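Long-range contacts in chaperone SycD (PDB 4NRH), which acts as a type III secretion chaperone of the LcrH/SycD family, is captured in complex with CopN, and probably helps direct translocator secretion: residues 60-64 against 95-99; 63-68 against 82-86; 125-131 against 153-158. One frame throughout, in Å; residues are numbered along the deposited sequence.

Interactions 1 and 2 start from the same helix, 57-72, and their centres lie only 5 Å apart. That helix meets its antiparallel partner 76-89 in interaction 2 and the next helix, 94-106, in interaction 1, so together they describe one helical hairpin and its join to the following one. Val63 and Tyr64 belong to both, and the contacts touch directly, Ser99 CB lying 3.5 Å from Phe83 CZ. Interaction 3 sits further along the solenoid, its centre about 21 Å from that of interaction 1 and 25 Å from that of interaction 2. Phe98 bridges the gap, Phe98 CZ being 4.1 Å from Tyr129 CB. No other protein chain of the assembly touches any of these segments.

Interaction 1. Residues 60-64 against 95-99; sequences LEKVY and KFWFS
This is the A-to-A' contact of a tetratricopeptide repeat (TPR) array: residues 60-64 of helix 57-72 run beside 95-99 of helix 94-106, the first helix of the next repeat. Both segments are helical, nearly parallel at 16°, with axes 12.2 Å apart at closest approach, so long side chains must span the gap. The nearest CA atoms are those of Tyr64 and Phe96, at 7.6 Å. Among the charged groups, Lys95 NZ donates to Glu61 OE1 (chi1 t, chi2 p) at 2.9 Å, a salt bridge. Lys95 reaches it with chi1 p and the rest of the chain fully extended, passing over one face of Tyr64, where Lys95 CE makes a CH-pi contact 3.9 Å from the ring centroid. The apolar part centres on Phe96 (chi1 m). Phe96 CD1 is 3.7 Å from Tyr64 CD1, the rings lying oblique at 36° with centroids 5.6 Å apart, while Leu60 CD1 lies at the ring's edge, 4.3 Å from Phe96 CE2. Tyr64, chi1 t, carries its OH to 2.8 Å from Ser99 OG.

Interaction 2. Residues 63-68 against 82-86; sequences VYKEGY and VFRWL
A tight, buried helix-helix contact within one TPR hairpin brings 63-68 on helix 57-72 against 82-86 on helix 76-89, the A and B helices of the repeat. Both segments are regular helix and run antiparallel, their directions 154° apart (signed crossing angle -154°), with axes approaching to 9.4 Å. No hydrogen bond crosses; apolar surface does the work. The closest backbone approach is Gly67 to Val82, CA to CA 5.4 Å. Glycine is what allows it: an ideal CB on Gly67 would point at the other helix and clash, 2.9 Å from both Val82 CG1 and Phe83 CE1. A small residue at this place in helix A is a TPR hallmark.

One turn earlier, Val63 (chi1 t) sets its CG1 3.6 Å from Val82 CG1 and 3.7 Å from Leu86 CD2. Beside it, Tyr64 CA lies 3.6 Å from Leu86 CD1, and that same methyl meets the edge of the tyrosine ring. The Tyr64 ring also sits oblique to that of Phe83, planes at 50° and centroids 5.8 Å apart; its hydroxyl reaches on to Ser99 of helix 94-106. Helix 9-19 also packs on Val63, through Leu10 and Leu13. Phe83, chi1 m, turns its ring onto the backbone bared by the glycine, with CZ 3.5 Å from Gly67 C and 3.7 Å from Tyr68 N.

Interaction 3. Residues 125-131 against 153-158; sequences DKDPYPH and MAWVRA
Met153 starts the helical segment 153-158 by laying its CB over one face of the His131 ring, a CH-pi contact 4.0 Å from the centroid; Met153 SD follows obliquely, 4.6 Å from the His131 centroid. Next, Ala154 marks the closest backbone approach, its CA 4.1 Å from that of Pro128. The small alanine lets the backbones come this near: Ala154 O is 3.3 Å from Pro128 CB, and Ala154 CB is 3.8 Å from His131 CB. Trp155 points away, packing on helix 165-174.

The pairing joins the two helices of a TPR-like hairpin, 129-140 and 147-158, where the first begins and the second ends. Residues 125-127 belong to the turn that leads into helix 129-140, in which Asp127 OD1 caps the start of the helix by accepting from Tyr129 N at 3.1 Å, while its OD2 pairs with Arg124.

Arg157 (chi1 m, chi2 and chi3 t) stretches back along this turn. Arg157 NE donates to Asp125 O at 2.8 Å, NH2 forms a salt bridge with Asp125 OD1 at 3.0 Å, and NH1 returns to Met153 O at 2.9 Å. His131 NE2 sits over a face of the guanidinium, 3.5 Å from Arg157 NE but not hydrogen-bonded to it. A water donates to both Arg157 O and Lys126 O, each 2.9 Å away. Finally, Ala158 CB lies against Pro128 CB at 4.0 Å.

Interaction 1. Residues 60-64 against 95-99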
loop_
_atom_site.group_PDB
_atom_site.type_symbol
_atom_site.label_atom_id
_atom_site.label_comp_id
_atom_site.label_asym_id
_atom_site.label_seq_id
_atom_site.Cartn_x
_atom_site.Cartn_y
_atom_site.Cartn_z
ATOM N N LEU D 60 15.403 -3.369 -15.365
ATOM C CA LEU D 60 15.332 -4.621 -14.617
ATOM C C LEU D 60 16.683 -5.325 -14.600
ATOM O O LEU D 60 17.042 -5.973 -13.616
ATOM C CB LEU D 60 14.266 -5.547 -15.204
ATOM C CG LEU D 60 12.806 -5.136 -14.998
ATOM C CD1 LEU D 60 11.879 -6.284 -15.358
ATOM C CD2 LEU D 60 12.569 -4.685 -13.567
ATOM N N GLU D 61 17.424 -5.202 -15.697
ATOM C CA GLU D 61 18.749 -5.801 -15.790
ATOM C C GLU D 61 19.703 -5.180 -14.774
ATOM O O GLU D 61 20.499 -5.884 -14.152
ATOM C CB GLU D 61 19.315 -5.658 -17.203
ATOM C CG GLU D 61 20.618 -6.411 -17.418
ATOM C CD GLU D 61 20.512 -7.885 -17.068
ATOM O OE1 GLU D 61 19.486 -8.510 -17.407
ATOM O OE2 GLU D 61 21.456 -8.418 -16.451
ATOM N N LYS D 62 19.627 -3.861 -14.622
ATOM C CA LYS D 62 20.431 -3.160 -13.626
ATOM C C LYS D 62 20.135 -3.700 -12.233
ATOM O O LYS D 62 21.045 -3.934 -11.437
ATOM C CB LYS D 62 20.163 -1.652 -13.657
ATOM C CG LYS D 62 20.649 -0.935 -14.904
ATOM C CD LYS D 62 20.287 0.543 -14.836
ATOM C CE LYS D 62 20.761 1.302 -16.064
ATOM N NZ LYS D 62 20.311 2.723 -16.035
ATOM N N VAL D 63 18.851 -3.897 -11.953
ATOM C CA VAL D 63 18.409 -4.432 -10.672
ATOM C C VAL D 63 18.879 -5.875 -10.497
ATOM O O VAL D 63 19.262 -6.285 -9.400
ATOM C CB VAL D 63 16.872 -4.363 -10.541
ATOM C CG1 VAL D 63 16.417 -4.984 -9.234
ATOM C CG2 VAL D 63 16.400 -2.918 -10.627
ATOM N N TYR D 64 18.856 -6.639 -11.586
ATOM C CA TYR D 64 19.308 -8.027 -11.555
ATOM C C TYR D 64 20.772 -8.130 -11.142
ATOM O O TYR D 64 21.139 -8.992 -10.342
ATOM C CB TYR D 64 19.106 -8.696 -12.915
ATOM C CG TYR D 64 19.539 -10.146 -12.937
ATOM C CD1 TYR D 64 18.883 -11.097 -12.167
ATOM C CD2 TYR D 64 20.608 -10.561 -13.721
ATOM C CE1 TYR D 64 19.274 -12.422 -12.181
ATOM C CE2 TYR D 64 21.007 -11.886 -13.742
ATOM C CZ TYR D 64 20.337 -12.812 -12.969
ATOM O OH TYR D 64 20.728 -14.131 -12.983
ATOM N N LYS D 95 15.617 -16.557 -15.315
ATOM C CA LYS D 95 16.826 -16.344 -14.526
ATOM C C LYS D 95 16.529 -15.598 -13.225
ATOM O O LYS D 95 17.309 -15.669 -12.276
ATOM C CB LYS D 95 17.885 -15.598 -15.342
ATOM C CG LYS D 95 17.608 -14.125 -15.574
ATOM C CD LYS D 95 18.741 -13.500 -16.374
ATOM C CE LYS D 95 18.548 -12.003 -16.547
ATOM N NZ LYS D 95 19.657 -11.393 -17.333
ATOM N N PHE D 96 15.408 -14.884 -13.182
ATOM C CA PHE D 96 14.986 -14.220 -11.950
ATOM C C PHE D 96 14.610 -15.264 -10.904
ATOM O O PHE D 96 15.060 -15.206 -9.761
ATOM C CB PHE D 96 13.801 -13.280 -12.195
ATOM C CG PHE D 96 14.137 -12.061 -13.013
ATOM C CD1 PHE D 96 15.445 -11.784 -13.381
ATOM C CD2 PHE D 96 13.138 -11.182 -13.401
ATOM C CE1 PHE D 96 15.747 -10.663 -14.132
ATOM C CE2 PHE D 96 13.434 -10.058 -14.152
ATOM C CZ PHE D 96 14.740 -9.799 -14.517
ATOM N N TRP D 97 13.783 -16.220 -11.313
ATOM C CA TRP D 97 13.381 -17.324 -10.449
ATOM C C TRP D 97 14.560 -18.214 -10.063
ATOM O O TRP D 97 14.635 -18.703 -8.935
ATOM C CB TRP D 97 12.309 -18.170 -11.138
ATOM C CG TRP D 97 10.941 -17.567 -11.127
ATOM C CD1 TRP D 97 10.330 -16.899 -12.148
ATOM C CD2 TRP D 97 9.999 -17.603 -10.050
ATOM N NE1 TRP D 97 9.069 -16.507 -11.769
ATOM C CE2 TRP D 97 8.842 -16.927 -10.483
ATOM C CE3 TRP D 97 10.022 -18.138 -8.758
ATOM C CZ2 TRP D 97 7.718 -16.776 -9.674
ATOM C CZ3 TRP D 97 8.908 -17.983 -7.955
ATOM C CH2 TRP D 97 7.773 -17.307 -8.415
ATOM N N PHE D 98 15.474 -18.425 -11.005
ATOM C CA PHE D 98 16.607 -19.316 -10.785
ATOM C C PHE D 98 17.550 -18.729 -9.741
ATOM O O PHE D 98 18.000 -19.427 -8.831
ATOM C CB PHE D 98 17.357 -19.570 -12.095
ATOM C CG PHE D 98 18.076 -20.891 -12.140
ATOM C CD1 PHE D 98 18.057 -21.749 -11.052
ATOM C CD2 PHE D 98 18.775 -21.272 -13.273
ATOM C CE1 PHE D 98 18.718 -22.962 -11.093
ATOM C CE2 PHE D 98 19.439 -22.486 -13.321
ATOM C CZ PHE D 98 19.410 -23.330 -12.231
ATOM N N SER D 99 17.845 -17.442 -9.881
ATOM C CA SER D 99 18.701 -16.746 -8.931
ATOM C C SER D 99 18.020 -16.618 -7.572
ATOM O O SER D 99 18.682 -16.632 -6.534
ATOM C CB SER D 99 19.084 -15.367 -9.468
ATOM O OG SER D 99 19.889 -15.479 -10.629
#

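Interaction 2. Residues 63-68 against 82-86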
loop_
_atom_site.group_PDB
_atom_site.type_symbol
_atom_site.label_atom_id
_atom_site.label_comp_id
_atom_site.label_asym_id
_atom_site.label_seq_id
_atom_site.Cartn_x
_atom_site.Cartn_y
_atom_site.Cartn_z
ATOM N N VAL D 63 18.851 -3.897 -11.953
ATOM C CA VAL D 63 18.409 -4.432 -10.672
ATOM C C VAL D 63 18.879 -5.875 -10.497
ATOM O O VAL D 63 19.262 -6.285 -9.400
ATOM C CB VAL D 63 16.872 -4.363 -10.541
ATOM C CG1 VAL D 63 16.417 -4.984 -9.234
ATOM C CG2 VAL D 63 16.400 -2.918 -10.627
ATOM N N TYR D 64 18.856 -6.639 -11.586
ATOM C CA TYR D 64 19.308 -8.027 -11.555
ATOM C C TYR D 64 20.772 -8.130 -11.142
ATOM O O TYR D 64 21.139 -8.992 -10.342
ATOM C CB TYR D 64 19.106 -8.696 -12.915
ATOM C CG TYR D 64 19.539 -10.146 -12.937
ATOM C CD1 TYR D 64 18.883 -11.097 -12.167
ATOM C CD2 TYR D 64 20.608 -10.561 -13.721
ATOM C CE1 TYR D 64 19.274 -12.422 -12.181
ATOM C CE2 TYR D 64 21.007 -11.886 -13.742
ATOM C CZ TYR D 64 20.337 -12.812 -12.969
ATOM O OH TYR D 64 20.728 -14.131 -12.983
ATOM N N LYS D 65 21.604 -7.256 -11.701
ATOM C CA LYS D 65 23.022 -7.225 -11.363
ATOM C C LYS D 65 23.225 -6.872 -9.891
ATOM O O LYS D 65 24.115 -7.413 -9.237
ATOM C CB LYS D 65 23.769 -6.236 -12.260
ATOM C CG LYS D 65 23.952 -6.727 -13.689
ATOM C CD LYS D 65 24.662 -5.698 -14.551
ATOM C CE LYS D 65 26.047 -5.390 -14.007
ATOM N NZ LYS D 65 26.709 -4.291 -14.763
ATOM N N GLU D 66 22.401 -5.961 -9.382
ATOM C CA GLU D 66 22.456 -5.580 -7.973
ATOM C C GLU D 66 22.194 -6.781 -7.070
ATOM O O GLU D 66 22.883 -6.981 -6.069
ATOM C CB GLU D 66 21.445 -4.471 -7.672
ATOM C CG GLU D 66 21.713 -3.163 -8.395
ATOM C CD GLU D 66 20.761 -2.059 -7.972
ATOM O OE1 GLU D 66 19.593 -2.368 -7.654
ATOM O OE2 GLU D 66 21.178 -0.883 -7.962
ATOM N N GLY D 67 21.193 -7.576 -7.434
ATOM C CA GLY D 67 20.861 -8.776 -6.690
ATOM C C GLY D 67 21.934 -9.830 -6.867
ATOM O O GLY D 67 22.260 -10.567 -5.936
ATOM N N TYR D 68 22.480 -9.897 -8.076
ATOM C CA TYR D 68 23.531 -10.851 -8.402
ATOM C C TYR D 68 24.818 -10.514 -7.652
ATOM O O TYR D 68 25.499 -11.405 -7.144
ATOM C CB TYR D 68 23.780 -10.866 -9.912
ATOM C CG TYR D 68 24.478 -12.107 -10.419
ATOM C CD1 TYR D 68 23.831 -13.336 -10.428
ATOM C CD2 TYR D 68 25.781 -12.049 -10.896
ATOM C CE1 TYR D 68 24.464 -14.476 -10.894
ATOM C CE2 TYR D 68 26.421 -13.183 -11.364
ATOM C CZ TYR D 68 25.759 -14.392 -11.360
ATOM O OH TYR D 68 26.395 -15.521 -11.824
ATOM N N VAL D 82 15.806 -8.583 -3.467
ATOM C CA VAL D 82 15.877 -8.028 -4.815
ATOM C C VAL D 82 15.190 -8.906 -5.861
ATOM O O VAL D 82 14.404 -8.415 -6.673
ATOM C CB VAL D 82 17.344 -7.805 -5.241
ATOM C CG1 VAL D 82 17.424 -7.414 -6.709
ATOM C CG2 VAL D 82 17.996 -6.748 -4.361
ATOM N N PHE D 83 15.483 -10.203 -5.835
ATOM C CA PHE D 83 14.943 -11.125 -6.831
ATOM C C PHE D 83 13.424 -11.270 -6.735
ATOM O O PHE D 83 12.754 -11.446 -7.750
ATOM C CB PHE D 83 15.616 -12.496 -6.717
ATOM C CG PHE D 83 17.077 -12.480 -7.067
ATOM C CD1 PHE D 83 17.522 -11.792 -8.185
ATOM C CD2 PHE D 83 18.002 -13.158 -6.291
ATOM C CE1 PHE D 83 18.864 -11.770 -8.515
ATOM C CE2 PHE D 83 19.346 -13.139 -6.616
ATOM C CZ PHE D 83 19.777 -12.444 -7.729
ATOM N N ARG D 84 12.887 -11.203 -5.521
ATOM C CA ARG D 84 11.438 -11.230 -5.338
ATOM C C ARG D 84 10.771 -10.034 -6.014
ATOM O O ARG D 84 9.712 -10.172 -6.624
ATOM C CB ARG D 84 11.070 -11.267 -3.852
ATOM C CG ARG D 84 11.381 -12.589 -3.167
ATOM C CD ARG D 84 10.501 -12.789 -1.944
ATOM N NE ARG D 84 10.668 -14.116 -1.359
ATOM C CZ ARG D 84 11.170 -14.344 -0.150
ATOM N NH1 ARG D 84 11.549 -13.330 0.616
ATOM N NH2 ARG D 84 11.286 -15.587 0.298
ATOM N N TRP D 85 11.391 -8.862 -5.897
ATOM C CA TRP D 85 10.898 -7.664 -6.573
ATOM C C TRP D 85 10.924 -7.836 -8.089
ATOM O O TRP D 85 9.983 -7.456 -8.784
ATOM C CB TRP D 85 11.720 -6.435 -6.171
ATOM C CG TRP D 85 11.250 -5.780 -4.906
ATOM C CD1 TRP D 85 11.904 -5.743 -3.709
ATOM C CD2 TRP D 85 10.023 -5.064 -4.716
ATOM N NE1 TRP D 85 11.160 -5.048 -2.785
ATOM C CE2 TRP D 85 10.000 -4.621 -3.379
ATOM C CE3 TRP D 85 8.941 -4.755 -5.547
ATOM C CZ2 TRP D 85 8.940 -3.888 -2.852
ATOM C CZ3 TRP D 85 7.888 -4.026 -5.023
ATOM C CH2 TRP D 85 7.897 -3.600 -3.688
ATOM N N LEU D 86 12.017 -8.404 -8.592
ATOM C CA LEU D 86 12.168 -8.660 -10.021
ATOM C C LEU D 86 11.096 -9.620 -10.519
ATOM O O LEU D 86 10.512 -9.422 -11.585
ATOM C CB LEU D 86 13.555 -9.224 -10.318
ATOM C CG LEU D 86 14.705 -8.219 -10.312
ATOM C CD1 LEU D 86 16.028 -8.945 -10.440
ATOM C CD2 LEU D 86 14.532 -7.208 -11.434
#

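Interaction 3. Residues 125-131 against 153-158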
loop_
_atom_site.group_PDB
_atom_site.type_symbol
_atom_site.label_atom_id
_atom_site.label_comp_id
_atom_site.label_asym_id
_atom_site.label_seq_id
_atom_site.Cartn_x
_atom_site.Cartn_y
_atom_site.Cartn_z
ATOM N N ASP D 125 11.879 -25.217 -20.117
ATOM C CA ASP D 125 11.697 -26.668 -20.151
ATOM C C ASP D 125 12.944 -27.470 -20.533
ATOM O O ASP D 125 13.148 -28.576 -20.032
ATOM C CB ASP D 125 10.561 -27.019 -21.119
ATOM C CG ASP D 125 10.061 -28.439 -20.940
ATOM O OD1 ASP D 125 10.258 -29.007 -19.845
ATOM O OD2 ASP D 125 9.474 -28.988 -21.896
ATOM N N LYS D 126 13.770 -26.922 -21.416
ATOM C CA LYS D 126 14.917 -27.666 -21.938
ATOM C C LYS D 126 16.068 -27.794 -20.940
ATOM O O LYS D 126 16.913 -28.678 -21.073
ATOM C CB LYS D 126 15.426 -27.014 -23.226
ATOM C CG LYS D 126 14.442 -27.077 -24.384
ATOM C CD LYS D 126 14.979 -26.354 -25.608
ATOM C CE LYS D 126 13.993 -26.415 -26.764
ATOM N NZ LYS D 126 14.442 -25.598 -27.926
ATOM N N ASP D 127 16.097 -26.912 -19.947
ATOM C CA ASP D 127 17.191 -26.876 -18.979
ATOM C C ASP D 127 17.050 -27.973 -17.923
ATOM O O ASP D 127 16.050 -28.026 -17.208
ATOM C CB ASP D 127 17.246 -25.503 -18.305
ATOM C CG ASP D 127 18.580 -25.222 -17.637
ATOM O OD1 ASP D 127 19.403 -26.151 -17.511
ATOM O OD2 ASP D 127 18.803 -24.064 -17.228
ATOM N N PRO D 128 18.057 -28.857 -17.825
ATOM C CA PRO D 128 18.071 -29.915 -16.808
ATOM C C PRO D 128 18.442 -29.411 -15.412
ATOM O O PRO D 128 18.046 -30.023 -14.419
ATOM C CB PRO D 128 19.140 -30.881 -17.328
ATOM C CG PRO D 128 20.057 -30.021 -18.126
ATOM C CD PRO D 128 19.174 -28.996 -18.777
ATOM N N TYR D 129 19.191 -28.315 -15.344
ATOM C CA TYR D 129 19.725 -27.812 -14.076
ATOM C C TYR D 129 18.697 -27.400 -13.009
ATOM O O TYR D 129 18.934 -27.640 -11.825
ATOM C CB TYR D 129 20.676 -26.641 -14.347
ATOM C CG TYR D 129 22.061 -27.093 -14.753
ATOM C CD1 TYR D 129 22.974 -27.523 -13.799
ATOM C CD2 TYR D 129 22.449 -27.107 -16.086
ATOM C CE1 TYR D 129 24.240 -27.944 -14.158
ATOM C CE2 TYR D 129 23.715 -27.528 -16.455
ATOM C CZ TYR D 129 24.605 -27.944 -15.487
ATOM O OH TYR D 129 25.865 -28.363 -15.846
ATOM N N PRO D 130 17.576 -26.760 -13.401
ATOM C CA PRO D 130 16.582 -26.483 -12.356
ATOM C C PRO D 130 16.089 -27.756 -11.672
ATOM O O PRO D 130 15.836 -27.749 -10.466
ATOM C CB PRO D 130 15.447 -25.800 -13.122
ATOM C CG PRO D 130 16.108 -25.180 -14.292
ATOM C CD PRO D 130 17.216 -26.116 -14.678
ATOM N N HIS D 131 15.958 -28.833 -12.441
ATOM C CA HIS D 131 15.545 -30.125 -11.904
ATOM C C HIS D 131 16.622 -30.744 -11.017
ATOM O O HIS D 131 16.315 -31.349 -9.990
ATOM C CB HIS D 131 15.189 -31.084 -13.043
ATOM C CG HIS D 131 14.066 -30.601 -13.907
ATOM N ND1 HIS D 131 12.745 -30.677 -13.520
ATOM C CD2 HIS D 131 14.067 -30.030 -15.133
ATOM C CE1 HIS D 131 11.980 -30.175 -14.473
ATOM N NE2 HIS D 131 12.757 -29.774 -15.463
ATOM N N MET D 153 14.082 -36.273 -14.455
ATOM C CA MET D 153 13.688 -35.166 -15.320
ATOM C C MET D 153 14.911 -34.400 -15.808
ATOM O O MET D 153 14.965 -33.968 -16.959
ATOM C CB MET D 153 12.731 -34.221 -14.594
ATOM C CG MET D 153 11.263 -34.524 -14.839
ATOM S SD MET D 153 10.169 -33.642 -13.714
ATOM C CE MET D 153 8.603 -34.432 -14.077
ATOM N N ALA D 154 15.888 -34.231 -14.924
ATOM C CA ALA D 154 17.158 -33.625 -15.299
ATOM C C ALA D 154 17.883 -34.526 -16.291
ATOM O O ALA D 154 18.421 -34.058 -17.291
ATOM C CB ALA D 154 18.017 -33.375 -14.071
ATOM N N TRP D 155 17.882 -35.824 -15.998
ATOM C CA TRP D 155 18.544 -36.828 -16.827
ATOM C C TRP D 155 18.056 -36.816 -18.274
ATOM O O TRP D 155 18.861 -36.843 -19.205
ATOM C CB TRP D 155 18.340 -38.220 -16.225
ATOM C CG TRP D 155 18.813 -39.331 -17.109
ATOM C CD1 TRP D 155 18.038 -40.259 -17.742
ATOM C CD2 TRP D 155 20.168 -39.632 -17.460
ATOM N NE1 TRP D 155 18.827 -41.121 -18.466
ATOM C CE2 TRP D 155 20.138 -40.758 -18.310
ATOM C CE3 TRP D 155 21.404 -39.062 -17.140
ATOM C CZ2 TRP D 155 21.295 -41.321 -18.842
ATOM C CZ3 TRP D 155 22.551 -39.624 -17.669
ATOM C CH2 TRP D 155 22.489 -40.742 -18.511
ATOM N N VAL D 156 16.738 -36.795 -18.451
ATOM C CA VAL D 156 16.131 -36.785 -19.780
ATOM C C VAL D 156 16.604 -35.579 -20.588
ATOM O O VAL D 156 16.937 -35.696 -21.769
ATOM C CB VAL D 156 14.589 -36.774 -19.689
ATOM C CG1 VAL D 156 13.970 -36.442 -21.038
ATOM C CG2 VAL D 156 14.080 -38.115 -19.182
ATOM N N ARG D 157 16.643 -34.424 -19.933
ATOM C CA ARG D 157 17.037 -33.178 -20.580
ATOM C C ARG D 157 18.552 -33.049 -20.732
ATOM O O ARG D 157 19.032 -32.290 -21.574
ATOM C CB ARG D 157 16.489 -31.988 -19.791
ATOM C CG ARG D 157 14.979 -31.840 -19.878
ATOM C CD ARG D 157 14.411 -31.185 -18.630
ATOM N NE ARG D 157 12.965 -30.999 -18.719
ATOM C CZ ARG D 157 12.071 -31.951 -18.469
ATOM N NH1 ARG D 157 12.470 -33.163 -18.110
ATOM N NH2 ARG D 157 10.775 -31.690 -18.578
ATOM N N ALA D 158 19.301 -33.790 -19.920
ATOM C CA ALA D 158 20.758 -33.679 -19.909
ATOM C C ALA D 158 21.431 -34.532 -20.982
ATOM O O ALA D 158 22.363 -34.080 -21.646
ATOM C CB ALA D 158 21.303 -34.050 -18.536
HETATM O O HOH W 1 16.965 -30.851 -23.067
#